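Local coordinates for protein metallocarboxypeptidase (Trypanosoma cruzi, PDB 3DWC) that probably releases C-terminal amino acids other than proline from peptides, acting as a metal-dependent carboxypeptidase of the M32 family, at residues Arg217-Met220 / Asp221-Phe225; His267-Gly270 / His271-Glu275; Gln300-Phe303 / Ala304-Ile308; Lys457-Ala460 / Lys461-Glu464; Ala313-Glu316 / Phe317-Pro320. All coordinates share one frame; numbering follows the deposited sequence.

Interaction 1 (Arg217-Met220 / Asp221-Phe225); sequences RFFM and DVWKF. With GLY (glycine), chain O.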
loop_
_atom_site.group_PDB
_atom_site.type_symbol
_atom_site.label_atom_id
_atom_site.label_comp_id
_atom_site.label_asym_id
_atom_site.label_seq_id
_atom_site.Cartn_x
_atom_site.Cartn_y
_atom_site.Cartn_z
ATOM N N ARG B 217 8.325 9.322 17.655
ATOM C CA ARG B 217 9.211 9.654 16.547
ATOM C C ARG B 217 10.530 10.156 17.061
ATOM O O ARG B 217 11.548 9.945 16.421
ATOM C CB ARG B 217 8.629 10.739 15.626
ATOM C CG ARG B 217 7.402 10.286 14.874
ATOM C CD ARG B 217 6.839 11.350 13.910
ATOM N NE ARG B 217 5.676 10.702 13.333
ATOM C CZ ARG B 217 5.693 9.925 12.250
ATOM N NH1 ARG B 217 6.809 9.772 11.526
ATOM N NH2 ARG B 217 4.554 9.340 11.876
ATOM N N PHE B 218 10.497 10.908 18.167
ATOM C CA PHE B 218 11.717 11.425 18.758
ATOM C C PHE B 218 12.578 10.233 19.138
ATOM O O PHE B 218 13.758 10.211 18.855
ATOM C CB PHE B 218 11.452 12.304 19.981
ATOM C CG PHE B 218 12.704 12.680 20.712
ATOM C CD1 PHE B 218 13.545 13.644 20.209
ATOM C CD2 PHE B 218 13.066 12.031 21.884
ATOM C CE1 PHE B 218 14.723 13.962 20.860
ATOM C CE2 PHE B 218 14.219 12.352 22.539
ATOM C CZ PHE B 218 15.047 13.321 22.049
ATOM N N PHE B 219 11.969 9.203 19.722
ATOM C CA PHE B 219 12.738 8.041 20.081
ATOM C C PHE B 219 13.191 7.205 18.917
ATOM O O PHE B 219 14.327 6.704 18.938
ATOM C CB PHE B 219 12.122 7.252 21.226
ATOM C CG PHE B 219 12.333 7.913 22.561
ATOM C CD1 PHE B 219 13.528 7.740 23.248
ATOM C CD2 PHE B 219 11.348 8.716 23.133
ATOM C CE1 PHE B 219 13.737 8.364 24.498
ATOM C CE2 PHE B 219 11.536 9.302 24.353
ATOM C CZ PHE B 219 12.737 9.139 25.043
ATOM N N MET B 220 12.390 7.136 17.853
ATOM C CA MET B 220 12.864 6.532 16.650
ATOM C C MET B 220 14.115 7.294 16.120
ATOM O O MET B 220 15.057 6.655 15.641
ATOM C CB MET B 220 11.756 6.502 15.610
ATOM C CG MET B 220 10.619 5.573 16.021
ATOM S SD MET B 220 9.257 5.564 14.892
ATOM C CE MET B 220 9.906 4.605 13.506
ATOM N N ASP B 221 14.143 8.630 16.233
ATOM C CA ASP B 221 15.369 9.408 15.924
ATOM C C ASP B 221 16.574 9.088 16.831
ATOM O O ASP B 221 17.734 9.022 16.379
ATOM C CB ASP B 221 15.095 10.919 16.001
ATOM C CG ASP B 221 14.242 11.432 14.841
ATOM O OD1 ASP B 221 14.102 10.738 13.795
ATOM O OD2 ASP B 221 13.725 12.568 14.973
ATOM N N VAL B 222 16.306 8.884 18.123
ATOM C CA VAL B 222 17.334 8.456 19.070
ATOM C C VAL B 222 17.929 7.125 18.611
ATOM O O VAL B 222 19.121 6.936 18.697
ATOM C CB VAL B 222 16.776 8.371 20.529
ATOM C CG1 VAL B 222 17.754 7.688 21.483
ATOM C CG2 VAL B 222 16.349 9.780 21.029
ATOM N N TRP B 223 17.098 6.208 18.090
ATOM C CA TRP B 223 17.630 4.947 17.537
ATOM C C TRP B 223 18.173 5.045 16.091
ATOM O O TRP B 223 18.502 4.036 15.461
ATOM C CB TRP B 223 16.583 3.824 17.644
ATOM C CG TRP B 223 16.833 2.951 18.809
ATOM C CD1 TRP B 223 17.446 1.746 18.803
ATOM C CD2 TRP B 223 16.386 3.165 20.151
ATOM N NE1 TRP B 223 17.451 1.204 20.064
ATOM C CE2 TRP B 223 16.803 2.061 20.910
ATOM C CE3 TRP B 223 15.666 4.181 20.780
ATOM C CZ2 TRP B 223 16.575 1.970 22.244
ATOM C CZ3 TRP B 223 15.454 4.081 22.119
ATOM C CH2 TRP B 223 15.888 2.980 22.837
ATOM N N LYS B 224 18.210 6.262 15.568
ATOM C CA LYS B 224 18.679 6.570 14.218
ATOM C C LYS B 224 17.915 5.804 13.155
ATOM O O LYS B 224 18.446 5.444 12.127
ATOM C CB LYS B 224 20.194 6.415 14.150
ATOM C CG LYS B 224 20.837 7.086 15.347
ATOM C CD LYS B 224 22.290 7.218 15.228
ATOM C CE LYS B 224 22.902 7.664 16.580
ATOM N NZ LYS B 224 22.615 9.127 17.021
ATOM N N PHE B 225 16.618 5.585 13.395
ATOM C CA PHE B 225 15.718 5.135 12.327
ATOM C C PHE B 225 15.844 6.044 11.068
ATOM O O PHE B 225 15.795 7.294 11.097
ATOM C CB PHE B 225 14.280 5.026 12.849
ATOM C CG PHE B 225 13.304 4.375 11.889
ATOM C CD1 PHE B 225 13.024 3.028 11.959
ATOM C CD2 PHE B 225 12.591 5.132 10.990
ATOM C CE1 PHE B 225 12.109 2.471 11.107
ATOM C CE2 PHE B 225 11.710 4.576 10.133
ATOM C CZ PHE B 225 11.456 3.250 10.180
HETATM N N GLY O . 24.956 8.406 18.860
HETATM C CA GLY O . 25.778 9.295 17.993
HETATM C C GLY O . 26.818 8.606 17.128
HETATM O O GLY O . 26.678 8.548 15.891
#
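A Schellman motif ends helix 209-222: Phe225 N reaches back to Met220 O at 2.9 Å, and Lys224 N bonds to Asp221 O inside that wider turn. Lys224 has positive phi (57°), as the C-prime residue of such a cap does, and the chain turns off the helix there. The last ordinary helical bond of the stretch runs from Trp223 N to Phe219 O. Across the cap, the side chains of Met220 and Phe225 leave the backbone as neighbours on a shared course. The bend at chi3 of Met220 (75°) sets its methyl squarely over the ring, with CE 3.6 Å from the Phe225 centroid in a CH-pi contact; SD stands farther out above the same ring, giving the pair its Met-aromatic character. Between them in sequence, Val222 serves two rings with a single methyl. Its CG2 lies over a face of Phe218, 3.7 Å from CE2, and also touches CD1 of Phe219 at 4.1 Å. Side chains of the helix end pack on two other helices: Phe218 on Phe317 of helix 312-326, Met220 and Trp223 on Thr269 of helix 259-276. Lys224 leaves in the other direction, toward the pocket where Asp454 also holds a bound glycine. Its chain bends at chi4, bringing NZ to 3.1 Å from the glycine N.

Interaction 2 (His267-Gly270 / His271-Glu275); sequences HETG and HAKYE. With CO (cobalt (II) ion), chain Q.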
loop_
_atom_site.group_PDB
_atom_site.type_symbol
_atom_site.label_atom_id
_atom_site.label_comp_id
_atom_site.label_asym_id
_atom_site.label_seq_id
_atom_site.Cartn_x
_atom_site.Cartn_y
_atom_site.Cartn_z
ATOM N N HIS B 267 10.486 -1.321 20.897
ATOM C CA HIS B 267 10.543 -2.732 20.488
ATOM C C HIS B 267 10.559 -2.904 18.948
ATOM O O HIS B 267 11.412 -3.573 18.378
ATOM C CB HIS B 267 9.318 -3.454 21.107
ATOM C CG HIS B 267 9.325 -4.927 20.891
ATOM N ND1 HIS B 267 9.718 -5.819 21.868
ATOM C CD2 HIS B 267 9.025 -5.669 19.799
ATOM C CE1 HIS B 267 9.682 -7.050 21.375
ATOM N NE2 HIS B 267 9.265 -6.982 20.121
ATOM N N GLU B 268 9.594 -2.294 18.261
ATOM C CA GLU B 268 9.510 -2.431 16.822
ATOM C C GLU B 268 10.639 -1.726 16.118
ATOM O O GLU B 268 11.106 -2.190 15.114
ATOM C CB GLU B 268 8.178 -1.901 16.322
ATOM C CG GLU B 268 6.996 -2.594 16.906
ATOM C CD GLU B 268 6.981 -4.103 16.692
ATOM O OE1 GLU B 268 7.471 -4.575 15.644
ATOM O OE2 GLU B 268 6.430 -4.830 17.577
ATOM N N THR B 269 11.092 -0.616 16.661
ATOM C CA THR B 269 12.260 0.046 16.130
ATOM C C THR B 269 13.468 -0.879 16.237
ATOM O O THR B 269 14.295 -0.911 15.343
ATOM C CB THR B 269 12.473 1.416 16.794
ATOM O OG1 THR B 269 11.342 2.212 16.530
ATOM C CG2 THR B 269 13.752 2.181 16.261
ATOM N N GLY B 270 13.562 -1.672 17.297
ATOM C CA GLY B 270 14.691 -2.610 17.396
ATOM C C GLY B 270 14.673 -3.647 16.266
ATOM O O GLY B 270 15.710 -3.968 15.735
ATOM N N HIS B 271 13.491 -4.201 15.957
ATOM C CA HIS B 271 13.280 -5.055 14.766
ATOM C C HIS B 271 13.680 -4.300 13.472
ATOM O O HIS B 271 14.456 -4.812 12.646
ATOM C CB HIS B 271 11.808 -5.490 14.639
ATOM C CG HIS B 271 11.365 -6.566 15.590
ATOM N ND1 HIS B 271 11.950 -7.808 15.658
ATOM C CD2 HIS B 271 10.310 -6.616 16.437
ATOM C CE1 HIS B 271 11.334 -8.546 16.570
ATOM N NE2 HIS B 271 10.327 -7.849 17.046
ATOM N N ALA B 272 13.183 -3.056 13.330
ATOM C CA ALA B 272 13.423 -2.225 12.152
ATOM C C ALA B 272 14.883 -2.010 11.858
ATOM O O ALA B 272 15.298 -2.008 10.680
ATOM C CB ALA B 272 12.725 -0.854 12.306
ATOM N N LYS B 273 15.670 -1.792 12.902
ATOM C CA LYS B 273 17.106 -1.518 12.699
ATOM C C LYS B 273 17.772 -2.732 12.092
ATOM O O LYS B 273 18.678 -2.612 11.265
ATOM C CB LYS B 273 17.784 -1.171 14.025
ATOM C CG LYS B 273 17.351 0.205 14.662
ATOM C CD LYS B 273 17.723 1.419 13.786
ATOM C CE LYS B 273 19.264 1.650 13.735
ATOM N NZ LYS B 273 19.616 2.799 12.853
ATOM N N TYR B 274 17.331 -3.914 12.481
ATOM C CA TYR B 274 17.853 -5.135 11.883
ATOM C C TYR B 274 17.505 -5.180 10.389
ATOM O O TYR B 274 18.408 -5.318 9.527
ATOM C CB TYR B 274 17.330 -6.352 12.642
ATOM C CG TYR B 274 17.969 -7.709 12.394
ATOM C CD1 TYR B 274 19.096 -7.889 11.600
ATOM C CD2 TYR B 274 17.446 -8.816 13.008
ATOM C CE1 TYR B 274 19.675 -9.214 11.438
ATOM C CE2 TYR B 274 17.983 -10.110 12.829
ATOM C CZ TYR B 274 19.107 -10.283 12.054
ATOM O OH TYR B 274 19.629 -11.542 11.925
ATOM N N GLU B 275 16.214 -5.011 10.089
ATOM C CA GLU B 275 15.725 -5.005 8.709
ATOM C C GLU B 275 16.410 -3.935 7.834
ATOM O O GLU B 275 16.825 -4.244 6.696
ATOM C CB GLU B 275 14.193 -4.881 8.683
ATOM C CG GLU B 275 13.474 -6.106 9.292
ATOM C CD GLU B 275 13.672 -7.370 8.449
ATOM O OE1 GLU B 275 13.805 -8.494 8.987
ATOM O OE2 GLU B 275 13.714 -7.238 7.222
HETATM CO CO CO Q . 8.919 -8.542 18.577
HETATM O O HOH W 1 7.062 -7.462 17.884
HETATM O O HOH W 2 7.835 -9.436 19.700
HETATM O O HOH W 3 7.990 -10.152 17.440
#
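His267 and His271 put their rings on one metal from different first torsions: CG of His267 lies trans to the backbone N (chi1 -174°), whereas CG of His271 lies trans to the carbonyl carbon (chi1 -75°). One helical turn apart in an HExxH motif on helix 259-276, the two side chains run alongside each other and each gives NE2 to the cobalt ion, at 2.2 Å for His267 NE2 and 2.2 Å for His271 NE2. The rings are neither stacked nor edge-to-face; their planes stand 68° apart, and the shared ion accounts for the 3.4 Å between His267 NE2 and His271 NE2. Glu298, from helix 294-309, is the third protein ligand. Behind the first shell, Glu305 OE1 accepts a hydrogen bond from His267 ND1, which fixes the rotation of that imidazole. Glu268, between the histidines in sequence, is predicted to be the proton donor/acceptor. Its chain bends at chi2 and curls back, bringing OE1 to 3.6 Å from His271 CD2. Underneath, the backbone is regular helix, Ala272 N bonding to Glu268 O at 2.9 Å. The carboxylate meets the metal through solvent, as expected of an HExxH peptidase: water 1, bound to cobalt at 2.3 Å, donates a hydrogen bond to Glu268 OE2 at 2.7 Å.

Interaction 3 (Gln300-Phe303 / Ala304-Ile308); sequences QSLF and AEMQI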
loop_
_atom_site.group_PDB
_atom_site.type_symbol
_atom_site.label_atom_id
_atom_site.label_comp_id
_atom_site.label_asym_id
_atom_site.label_seq_id
_atom_site.Cartn_x
_atom_site.Cartn_y
_atom_site.Cartn_z
ATOM N N GLN B 300 17.020 -8.543 18.817
ATOM C CA GLN B 300 17.134 -7.147 18.472
ATOM C C GLN B 300 16.003 -6.271 19.018
ATOM O O GLN B 300 16.251 -5.160 19.489
ATOM C CB GLN B 300 17.252 -7.005 16.955
ATOM C CG GLN B 300 18.366 -7.872 16.299
ATOM C CD GLN B 300 19.670 -7.952 17.058
ATOM O OE1 GLN B 300 20.425 -6.976 17.151
ATOM N NE2 GLN B 300 19.932 -9.120 17.645
ATOM N N SER B 301 14.760 -6.716 18.962
ATOM C CA SER B 301 13.695 -5.895 19.525
ATOM C C SER B 301 13.889 -5.719 21.033
ATOM O O SER B 301 13.664 -4.632 21.623
ATOM C CB SER B 301 12.356 -6.542 19.223
ATOM O OG SER B 301 12.392 -7.875 19.659
ATOM N N LEU B 302 14.248 -6.809 21.683
ATOM C CA LEU B 302 14.371 -6.821 23.149
ATOM C C LEU B 302 15.660 -6.215 23.654
ATOM O O LEU B 302 15.742 -5.719 24.778
ATOM C CB LEU B 302 14.150 -8.221 23.700
ATOM C CG LEU B 302 12.730 -8.752 23.487
ATOM C CD1 LEU B 302 12.643 -10.217 23.924
ATOM C CD2 LEU B 302 11.687 -7.933 24.199
ATOM N N PHE B 303 16.671 -6.218 22.837
ATOM C CA PHE B 303 17.849 -5.421 23.139
ATOM C C PHE B 303 17.470 -3.933 23.276
ATOM O O PHE B 303 17.831 -3.257 24.257
ATOM C CB PHE B 303 18.864 -5.639 22.034
ATOM C CG PHE B 303 20.204 -5.051 22.329
ATOM C CD1 PHE B 303 21.190 -5.809 22.892
ATOM C CD2 PHE B 303 20.460 -3.726 22.027
ATOM C CE1 PHE B 303 22.451 -5.261 23.148
ATOM C CE2 PHE B 303 21.730 -3.165 22.226
ATOM C CZ PHE B 303 22.725 -3.939 22.814
ATOM N N ALA B 304 16.670 -3.453 22.318
ATOM C CA ALA B 304 16.160 -2.094 22.343
ATOM C C ALA B 304 15.241 -1.860 23.523
ATOM O O ALA B 304 15.475 -0.985 24.344
ATOM C CB ALA B 304 15.413 -1.713 20.972
ATOM N N GLU B 305 14.183 -2.636 23.594
ATOM C CA GLU B 305 13.193 -2.475 24.612
ATOM C C GLU B 305 13.685 -2.753 26.004
ATOM O O GLU B 305 13.490 -1.925 26.902
ATOM C CB GLU B 305 11.970 -3.362 24.315
ATOM C CG GLU B 305 10.848 -3.041 25.204
ATOM C CD GLU B 305 9.749 -4.073 25.233
ATOM O OE1 GLU B 305 9.720 -5.000 24.417
ATOM O OE2 GLU B 305 8.899 -3.920 26.105
ATOM N N MET B 306 14.290 -3.929 26.208
ATOM C CA MET B 306 14.563 -4.401 27.572
ATOM C C MET B 306 15.926 -3.986 28.062
ATOM O O MET B 306 16.066 -3.487 29.179
ATOM C CB MET B 306 14.405 -5.926 27.688
ATOM C CG MET B 306 13.011 -6.462 27.311
ATOM S SD MET B 306 11.792 -5.723 28.393
ATOM C CE MET B 306 10.328 -6.731 28.144
ATOM N N GLN B 307 16.927 -4.166 27.221
ATOM C CA GLN B 307 18.294 -3.887 27.621
ATOM C C GLN B 307 18.585 -2.401 27.703
ATOM O O GLN B 307 19.351 -1.976 28.572
ATOM C CB GLN B 307 19.297 -4.607 26.722
ATOM C CG GLN B 307 19.250 -6.140 26.797
ATOM C CD GLN B 307 19.599 -6.695 28.173
ATOM O OE1 GLN B 307 19.045 -7.700 28.598
ATOM N NE2 GLN B 307 20.548 -6.083 28.843
ATOM N N ILE B 308 17.985 -1.610 26.825
ATOM C CA ILE B 308 18.132 -0.177 26.869
ATOM C C ILE B 308 16.868 0.458 27.461
ATOM O O ILE B 308 16.914 1.156 28.483
ATOM C CB ILE B 308 18.412 0.421 25.466
ATOM C CG1 ILE B 308 19.713 -0.151 24.906
ATOM C CG2 ILE B 308 18.429 2.004 25.535
ATOM C CD1 ILE B 308 19.986 0.187 23.462
#
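Leu302 and Met306 extend in company, flank against flank, from the stretch of helix 294-309 that widens into a pi-type turn. CD2 of Leu302 meets CG of Met306 at 3.7 Å. The same methyl touches Glu305, whose OE1 is 3.5 Å from Leu302 CD2; that oxygen is hydrogen-bonded to His267, while OE2, at the end of the same extended chain, is salt-bridged to Arg310. Phe303 and Ile308 meet differently. Five residues apart, they cross at a slant, with CE2 of the ring 4.0 Å from Ile308 CD1. CG of Phe303 is trans to the backbone N (chi1 -171°), which swings the ring out beside Gln307 and Ile308 and on toward Leu433 and Met434 of helix 421-441. The backbone widens here: Leu302 O is gripped by two N-H groups, from Met306 at 2.7 Å and, in the carbonyl plane, from Gln307 at 3.1 Å, so the helix passes from four-residue to five-residue bonding. Ser301 faces helix 259-276, and its OG is hydrogen-bonded to the backbone O of Glu298, the residue whose carboxylate binds the cobalt. The wider spacing continues in a weak bond from Ile308 N to Phe303 O, 3.1 Å long.

Interaction 4 (Lys457-Ala460 / Lys461-Glu464); sequences KILA and KQNE. With ALA (alanine), chain P.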
loop_
_atom_site.group_PDB
_atom_site.type_symbol
_atom_site.label_atom_id
_atom_site.label_comp_id
_atom_site.label_asym_id
_atom_site.label_seq_id
_atom_site.Cartn_x
_atom_site.Cartn_y
_atom_site.Cartn_z
ATOM N N LYS B 457 27.297 4.179 19.383
ATOM C CA LYS B 457 28.400 3.224 19.639
ATOM C C LYS B 457 27.791 1.837 19.894
ATOM O O LYS B 457 28.345 0.755 19.528
ATOM C CB LYS B 457 29.200 3.664 20.845
ATOM C CG LYS B 457 30.264 4.693 20.558
ATOM C CD LYS B 457 30.866 5.177 21.844
ATOM C CE LYS B 457 31.927 6.212 21.581
ATOM N NZ LYS B 457 32.772 6.386 22.803
ATOM N N ILE B 458 26.619 1.874 20.520
ATOM C CA ILE B 458 25.917 0.653 20.821
ATOM C C ILE B 458 25.378 0.100 19.515
ATOM O O ILE B 458 25.612 -1.062 19.212
ATOM C CB ILE B 458 24.828 0.842 21.876
ATOM C CG1 ILE B 458 25.393 1.379 23.204
ATOM C CG2 ILE B 458 24.121 -0.513 22.195
ATOM C CD1 ILE B 458 24.221 1.736 24.207
ATOM N N LEU B 459 24.694 0.937 18.726
ATOM C CA LEU B 459 24.063 0.490 17.494
ATOM C C LEU B 459 25.134 -0.022 16.537
ATOM O O LEU B 459 24.901 -0.999 15.849
ATOM C CB LEU B 459 23.211 1.603 16.826
ATOM C CG LEU B 459 22.102 2.232 17.682
ATOM C CD1 LEU B 459 21.516 3.461 17.017
ATOM C CD2 LEU B 459 21.029 1.154 18.003
ATOM N N ALA B 460 26.321 0.597 16.533
ATOM C CA ALA B 460 27.394 0.146 15.673
ATOM C C ALA B 460 27.873 -1.264 15.995
ATOM O O ALA B 460 28.149 -2.057 15.095
ATOM C CB ALA B 460 28.573 1.109 15.698
ATOM N N LYS B 461 27.962 -1.582 17.273
ATOM C CA LYS B 461 28.311 -2.963 17.701
ATOM C C LYS B 461 27.255 -3.973 17.259
ATOM O O LYS B 461 27.588 -5.079 16.853
ATOM C CB LYS B 461 28.418 -3.063 19.219
ATOM C CG LYS B 461 29.625 -2.472 19.835
ATOM C CD LYS B 461 30.881 -3.343 19.597
ATOM C CE LYS B 461 32.160 -2.616 20.065
ATOM N NZ LYS B 461 33.371 -3.476 19.912
ATOM N N GLN B 462 25.993 -3.601 17.373
ATOM C CA GLN B 462 24.875 -4.468 16.884
ATOM C C GLN B 462 24.965 -4.722 15.363
ATOM O O GLN B 462 24.690 -5.818 14.867
ATOM C CB GLN B 462 23.531 -3.836 17.157
ATOM C CG GLN B 462 23.045 -3.926 18.597
ATOM C CD GLN B 462 21.673 -3.391 18.764
ATOM O OE1 GLN B 462 21.490 -2.169 19.011
ATOM N NE2 GLN B 462 20.649 -4.302 18.699
ATOM N N ASN B 463 25.377 -3.687 14.648
ATOM C CA ASN B 463 25.436 -3.732 13.214
ATOM C C ASN B 463 26.561 -4.643 12.818
ATOM O O ASN B 463 26.381 -5.503 11.952
ATOM C CB ASN B 463 25.594 -2.321 12.661
ATOM C CG ASN B 463 25.507 -2.245 11.109
ATOM O OD1 ASN B 463 24.697 -2.905 10.471
ATOM N ND2 ASN B 463 26.346 -1.400 10.529
ATOM N N GLU B 464 27.712 -4.468 13.457
ATOM C CA GLU B 464 28.872 -5.280 13.195
ATOM C C GLU B 464 28.622 -6.732 13.568
ATOM O O GLU B 464 28.978 -7.630 12.822
ATOM C CB GLU B 464 30.151 -4.745 13.929
ATOM C CG GLU B 464 31.100 -5.901 14.476
ATOM C CD GLU B 464 32.115 -5.423 15.519
ATOM O OE1 GLU B 464 32.822 -4.417 15.207
ATOM O OE2 GLU B 464 32.244 -6.062 16.631
HETATM N N ALA P . 27.838 8.063 17.799
HETATM C CA ALA P . 29.088 7.584 17.173
HETATM C C ALA P . 28.926 6.233 16.470
HETATM O O ALA P . 29.783 5.347 16.579
HETATM C CB ALA P . 30.209 7.508 18.231
#
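Lys457 starts this turn of helix 456-467 by offering its carbonyl oxygen to Lys461 N at 3.3 Å, a long bond. The Lys457 side chain runs outward, extended beyond CG, and its aliphatic part lies against a bound alanine, CG being 3.7 Å from the alanine CB. The alanine N lies within peptide-bond distance of the C of the bound glycine, so the two may well be one dipeptide. Ile458 comes next. Its O takes Gln462 N at 3.2 Å, while its side chain turns inward to Val446, Cys449 and Ile450 of helix 443-451. Leu459 makes the closest contact between side chains across the two segments: its CD2 methyl stands 3.5 Å from Gln462 OE1, the leucine and the amide crossing at a slant. Gln462 is extended beyond CG, which carries the amide inward until NE2 can donate to Gln300 OE1 on helix 294-309. Ala460 lies on the exposed side, where its O receives Glu464 N at 2.9 Å and, more weakly, Asn463 N. CG of Lys461 lies 3.5 Å from Lys457 O; beyond it the chain bends at chi2, and its ammonium forms a salt bridge with Glu440. Here is an amphipathic alpha-helix, Ile458, Leu459 and Gln462 buried and Lys457, Ala460 and Glu464 exposed, whose opening turn borders the glycine pocket lined by Lys224, Asp454, Leu455 and Gly456.

Interaction 5 (Ala313-Glu316 / Phe317-Pro320); sequences AFME and FLAP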
loop_
_atom_site.group_PDB
_atom_site.type_symbol
_atom_site.label_atom_id
_atom_site.label_comp_id
_atom_site.label_asym_id
_atom_site.label_seq_id
_atom_site.Cartn_x
_atom_site.Cartn_y
_atom_site.Cartn_z
ATOM N N ALA B 313 19.377 3.794 33.561
ATOM C CA ALA B 313 20.074 4.824 32.770
ATOM C C ALA B 313 19.154 5.514 31.790
ATOM O O ALA B 313 19.206 6.731 31.621
ATOM C CB ALA B 313 21.312 4.206 32.023
ATOM N N PHE B 314 18.338 4.741 31.091
ATOM C CA PHE B 314 17.410 5.317 30.132
ATOM C C PHE B 314 16.328 6.156 30.815
ATOM O O PHE B 314 15.822 7.120 30.235
ATOM C CB PHE B 314 16.825 4.200 29.334
ATOM C CG PHE B 314 15.989 4.628 28.186
ATOM C CD1 PHE B 314 16.558 5.044 27.032
ATOM C CD2 PHE B 314 14.615 4.547 28.263
ATOM C CE1 PHE B 314 15.793 5.366 25.936
ATOM C CE2 PHE B 314 13.833 4.912 27.177
ATOM C CZ PHE B 314 14.451 5.307 26.005
ATOM N N MET B 315 15.961 5.806 32.047
ATOM C CA MET B 315 14.992 6.624 32.780
ATOM C C MET B 315 15.485 8.050 32.975
ATOM O O MET B 315 14.696 8.996 33.058
ATOM C CB MET B 315 14.644 5.969 34.135
ATOM C CG MET B 315 13.934 4.607 34.011
ATOM S SD MET B 315 12.486 4.573 32.908
ATOM C CE MET B 315 13.163 3.902 31.411
ATOM N N GLU B 316 16.804 8.184 33.114
ATOM C CA GLU B 316 17.436 9.468 33.287
ATOM C C GLU B 316 17.310 10.341 32.061
ATOM O O GLU B 316 17.076 11.547 32.163
ATOM C CB GLU B 316 18.903 9.284 33.607
ATOM C CG GLU B 316 19.128 8.534 34.874
ATOM C CD GLU B 316 20.599 8.545 35.295
ATOM O OE1 GLU B 316 21.288 9.573 35.037
ATOM O OE2 GLU B 316 21.040 7.503 35.838
ATOM N N PHE B 317 17.487 9.717 30.893
ATOM C CA PHE B 317 17.143 10.351 29.646
ATOM C C PHE B 317 15.614 10.573 29.416
ATOM O O PHE B 317 15.183 11.620 28.932
ATOM C CB PHE B 317 17.713 9.538 28.496
ATOM C CG PHE B 317 17.634 10.255 27.180
ATOM C CD1 PHE B 317 18.546 11.258 26.856
ATOM C CD2 PHE B 317 16.663 9.908 26.249
ATOM C CE1 PHE B 317 18.475 11.930 25.625
ATOM C CE2 PHE B 317 16.594 10.565 25.013
ATOM C CZ PHE B 317 17.509 11.580 24.711
ATOM N N LEU B 318 14.806 9.570 29.729
ATOM C CA LEU B 318 13.377 9.624 29.449
ATOM C C LEU B 318 12.597 10.673 30.240
ATOM O O LEU B 318 11.764 11.423 29.677
ATOM C CB LEU B 318 12.746 8.247 29.708
ATOM C CG LEU B 318 11.222 8.148 29.522
ATOM C CD1 LEU B 318 10.823 8.530 28.096
ATOM C CD2 LEU B 318 10.721 6.763 29.924
ATOM N N ALA B 319 12.826 10.708 31.545
ATOM C CA ALA B 319 12.023 11.553 32.438
ATOM C C ALA B 319 11.847 13.002 31.987
ATOM O O ALA B 319 10.685 13.505 31.918
ATOM C CB ALA B 319 12.548 11.467 33.864
ATOM N N PRO B 320 12.950 13.704 31.699
ATOM C CA PRO B 320 12.807 15.074 31.188
ATOM C C PRO B 320 12.166 15.230 29.807
ATOM O O PRO B 320 11.648 16.309 29.497
ATOM C CB PRO B 320 14.267 15.587 31.113
ATOM C CG PRO B 320 15.099 14.588 31.805
ATOM C CD PRO B 320 14.370 13.303 31.797
#
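Met315 and Leu318 meet through their terminal methyls: the methionine CE and the leucine CD2 are 4.0 Å apart, the two side chains following nearly the same heading off the helix. Met315 gets there by folding at chi2 and chi3, the latter at an unusual 99°, so that the thioether curls back along the helix. The fold also lays CE at the edge of the Phe314 ring, in its plane and 3.5 Å from Phe314 CD2. Leu318 has CG trans to the backbone N (chi1 177°), which carries CD2 to the methionine while CB approaches the Phe314 ring obliquely, 4.3 Å from CE2. Phe314 uses a similar first torsion (-172°) to lean its ring forward along the helix, where it meets the ring of Phe219 on helix 209-222. Phe317, one turn on from Ala313, sends its ring away from Met315 and into a cation-pi contact with Arg321. Met315 also packs against helix 334-341, on Met337, Lys338 and Ile341 among others. Two backbone bonds hold this turn of helix 312-326, Leu318 N to Phe314 O at 2.7 Å and Ala319 N to Met315 O at 3.0 Å. The series then breaks at Pro320, whose ring nitrogen has no hydrogen to give. Its CD lies 3.2 Å from Glu316 O instead. Between the side chains the contact is wholly apolar, so its hold depends on shape and burial, and the proline omits one bond and kinks the helix, which then runs on to residue 326.

In the fold
Interactions 2 and 3 form the buried centre, on successive helices joined by His267 and Glu305 and by Ser301 packing on His271; one is metal coordination, the other a widened helical turn behind it. Interactions 1 and 4 lie farther out, partly buried, and approach the bound glycine and alanine with Lys224 and Lys457; Trp223 of interaction 1 touches 304-308 and Leu459 of 457-460. Interaction 4 reaches interaction 3 through Gln462, a polar link where most neighbours are apolar. Interaction 5, its centre about 26 Å from that of the chain, is buried yet remote from the metal, joining interaction 1 through phenylalanines. It and interaction 2 are about 9 Å apart at their nearest atoms.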